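PDB 2EAE: alpha-fucosidase from Bifidobacterium bifidum, which probably hydrolyses terminal alpha-1,2-linked L-fucose from glycans, through the family 95 glycoside hydrolase catalytic domain held in this fragment. Local coordinates for residues Q675-S680 and T720-G725. The protein carries 1 engineered substitution. Residues are numbered along the deposited sequence; the frame is centred on the assembly and turned at random.
Sequences QHRHMS and TGWAIG. With FUL (beta-L-fucopyranose), chain D; GLC (alpha-D-glucopyranose), chain B.
Trp-722 drives the rim of its six-membered ring into the face of the His-678 imidazole: CH2 stands 3.5 Å above the histidine plane, over its centre, and the planes meet at 57°, an edge-to-face pair. The same rim touches the aliphatic part of Arg-677, whose CG lies 3.5 Å from Trp-722 CZ2. With chi1 at 57°, CG of Arg-677 sits between the backbone N and the carbonyl carbon; the methylenes cross the CZ2-CH2 rim of the indole at a slant, and the extended chain carries the guanidinium past it to the sugar. Ala-723 adds a small aliphatic contact, its CB 3.9 Å from Arg-677 CB.

Three side chains from these two segments converge on beta-L-fucopyranose. Its O2 is gripped by three donors: His-678 NE2 at 2.7 Å, nearly straight (163°), Arg-677 NE at 2.8 Å, and Arg-677 NH2, the last two more bent. O3 lies in the plane of the indole at its edge and receives the Trp-722 NE1 proton over 3.1 Å, with a further, weak bond from Arg-677 NE. Since the imidazole is packed by the indole on one face and bonded to O2 at its edge, its rotation is well constrained.

Thr-720, N-cap of helix 721-733, takes the Ala-723 N proton on OG1, which also lies 3.3 Å above one face of the indole, offset toward its rim; Ala-723 CB lies over the same face. Arg-727 binds the carbonyl oxygens of Arg-677 and Ala-723, tying loop to helix, and the sugar is also hydrogen-bonded to His-760 NE2. The arrangement forms one part of the fucose-binding pocket in the (alpha/alpha)6-barrel catalytic domain characteristic of family 95, built where the N-terminal end of a helix meets a loop carrying an Arg-His pair.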
# COMPACT_ATOMS: atom_id res chain seq x y z
N GLN A 675 -10.22 -4.41 -21.55
CA GLN A 675 -9.68 -4.94 -20.27
C GLN A 675 -8.53 -4.13 -19.73
O GLN A 675 -7.62 -4.69 -19.10
CB GLN A 675 -9.20 -6.41 -20.41
CG GLN A 675 -10.26 -7.35 -21.05
CD GLN A 675 -11.54 -7.38 -20.26
OE1 GLN A 675 -11.55 -7.65 -19.05
NE2 GLN A 675 -12.65 -7.09 -20.93
N HIS A 676 -8.52 -2.81 -19.98
CA HIS A 676 -7.40 -2.05 -19.45
C HIS A 676 -7.28 -2.29 -17.92
O HIS A 676 -8.28 -2.25 -17.21
CB HIS A 676 -7.52 -0.58 -19.81
CG HIS A 676 -6.31 0.21 -19.45
ND1 HIS A 676 -5.05 -0.07 -19.93
CD2 HIS A 676 -6.17 1.27 -18.62
CE1 HIS A 676 -4.19 0.77 -19.40
NE2 HIS A 676 -4.85 1.62 -18.63
N ARG A 677 -6.06 -2.53 -17.47
CA ARG A 677 -5.79 -2.82 -16.05
C ARG A 677 -6.26 -1.69 -15.12
O ARG A 677 -6.85 -1.96 -14.06
CB ARG A 677 -4.31 -3.13 -15.85
CG ARG A 677 -3.33 -2.04 -16.30
CD ARG A 677 -1.91 -2.58 -16.48
NE ARG A 677 -1.04 -1.46 -16.79
CZ ARG A 677 -0.92 -0.91 -18.00
NH1 ARG A 677 -1.59 -1.40 -19.02
NH2 ARG A 677 -0.14 0.15 -18.18
N HIS A 678 -6.01 -0.44 -15.50
CA HIS A 678 -6.47 0.70 -14.70
C HIS A 678 -7.96 0.90 -14.89
O HIS A 678 -8.53 0.64 -15.98
CB HIS A 678 -5.75 2.00 -15.12
CG HIS A 678 -4.31 2.02 -14.75
ND1 HIS A 678 -3.85 2.56 -13.57
CD2 HIS A 678 -3.22 1.52 -15.38
CE1 HIS A 678 -2.54 2.40 -13.49
NE2 HIS A 678 -2.14 1.76 -14.58
N MET A 679 -8.59 1.41 -13.86
CA MET A 679 -9.97 1.86 -13.94
C MET A 679 -9.99 3.27 -13.34
O MET A 679 -10.66 3.52 -12.34
CB MET A 679 -10.89 0.89 -13.19
CG MET A 679 -10.79 -0.57 -13.73
SD MET A 679 -12.07 -1.65 -13.08
CE MET A 679 -11.85 -1.38 -11.30
N SER A 680 -9.26 4.18 -13.97
CA SER A 680 -9.01 5.51 -13.38
C SER A 680 -10.25 6.40 -13.28
O SER A 680 -10.29 7.36 -12.47
CB SER A 680 -7.89 6.20 -14.16
OG SER A 680 -6.68 5.45 -13.97
N THR A 720 -3.67 -8.15 -14.24
CA THR A 720 -2.52 -8.08 -13.30
C THR A 720 -3.07 -8.25 -11.87
O THR A 720 -4.25 -7.98 -11.62
CB THR A 720 -1.79 -6.74 -13.37
OG1 THR A 720 -2.65 -5.72 -12.82
CG2 THR A 720 -1.37 -6.38 -14.82
N GLY A 721 -2.21 -8.70 -10.95
CA GLY A 721 -2.64 -8.94 -9.55
C GLY A 721 -3.24 -7.71 -8.91
O GLY A 721 -4.31 -7.76 -8.29
N TRP A 722 -2.59 -6.57 -9.08
CA TRP A 722 -3.13 -5.33 -8.51
C TRP A 722 -4.46 -4.95 -9.16
O TRP A 722 -5.35 -4.43 -8.50
CB TRP A 722 -2.11 -4.17 -8.56
CG TRP A 722 -1.84 -3.57 -9.97
CD1 TRP A 722 -0.74 -3.79 -10.74
CD2 TRP A 722 -2.67 -2.65 -10.70
NE1 TRP A 722 -0.84 -3.10 -11.92
CE2 TRP A 722 -2.00 -2.37 -11.92
CE3 TRP A 722 -3.89 -2.02 -10.43
CZ2 TRP A 722 -2.54 -1.51 -12.89
CZ3 TRP A 722 -4.45 -1.17 -11.40
CH2 TRP A 722 -3.77 -0.92 -12.62
N ALA A 723 -4.58 -5.19 -10.46
CA ALA A 723 -5.79 -4.81 -11.19
C ALA A 723 -7.00 -5.62 -10.73
O ALA A 723 -8.12 -5.07 -10.57
CB ALA A 723 -5.58 -4.94 -12.69
N ILE A 724 -6.78 -6.91 -10.49
CA ILE A 724 -7.80 -7.76 -9.87
C ILE A 724 -8.14 -7.22 -8.46
O ILE A 724 -9.31 -7.18 -8.08
CB ILE A 724 -7.35 -9.20 -9.80
CG1 ILE A 724 -7.05 -9.73 -11.21
CG2 ILE A 724 -8.43 -10.02 -9.07
CD1 ILE A 724 -6.57 -11.24 -11.29
N GLY A 725 -7.11 -6.85 -7.71
CA GLY A 725 -7.29 -6.24 -6.36
C GLY A 725 -8.17 -4.99 -6.35
O GLY A 725 -9.09 -4.87 -5.53
C1 FUL D . 1.58 1.41 -13.44
C2 FUL D . 0.81 0.21 -14.03
O2 FUL D . 0.22 0.59 -15.30
C3 FUL D . 1.66 -1.07 -14.22
O3 FUL D . 0.78 -2.21 -14.38
C4 FUL D . 2.57 -1.31 -13.01
O4 FUL D . 1.68 -1.59 -11.92
C5 FUL D . 3.39 -0.06 -12.71
C6 FUL D . 4.28 -0.20 -11.47
O5 FUL D . 2.52 1.03 -12.44
O1 FUL D . 0.71 2.35 -12.78
C1 GLC B . 5.62 -2.51 -20.80
C2 GLC B . 6.88 -1.83 -20.24
C3 GLC B . 6.71 -1.27 -18.84
C4 GLC B . 5.40 -0.52 -18.72
C5 GLC B . 4.31 -1.57 -18.94
C6 GLC B . 2.93 -0.96 -18.76
O1 GLC B . 5.65 -3.90 -20.61
O2 GLC B . 7.99 -2.70 -20.18
O3 GLC B . 7.79 -0.40 -18.65
O4 GLC B . 5.26 0.07 -17.45
O5 GLC B . 4.38 -2.03 -20.27
O6 GLC B . 2.67 -0.20 -19.92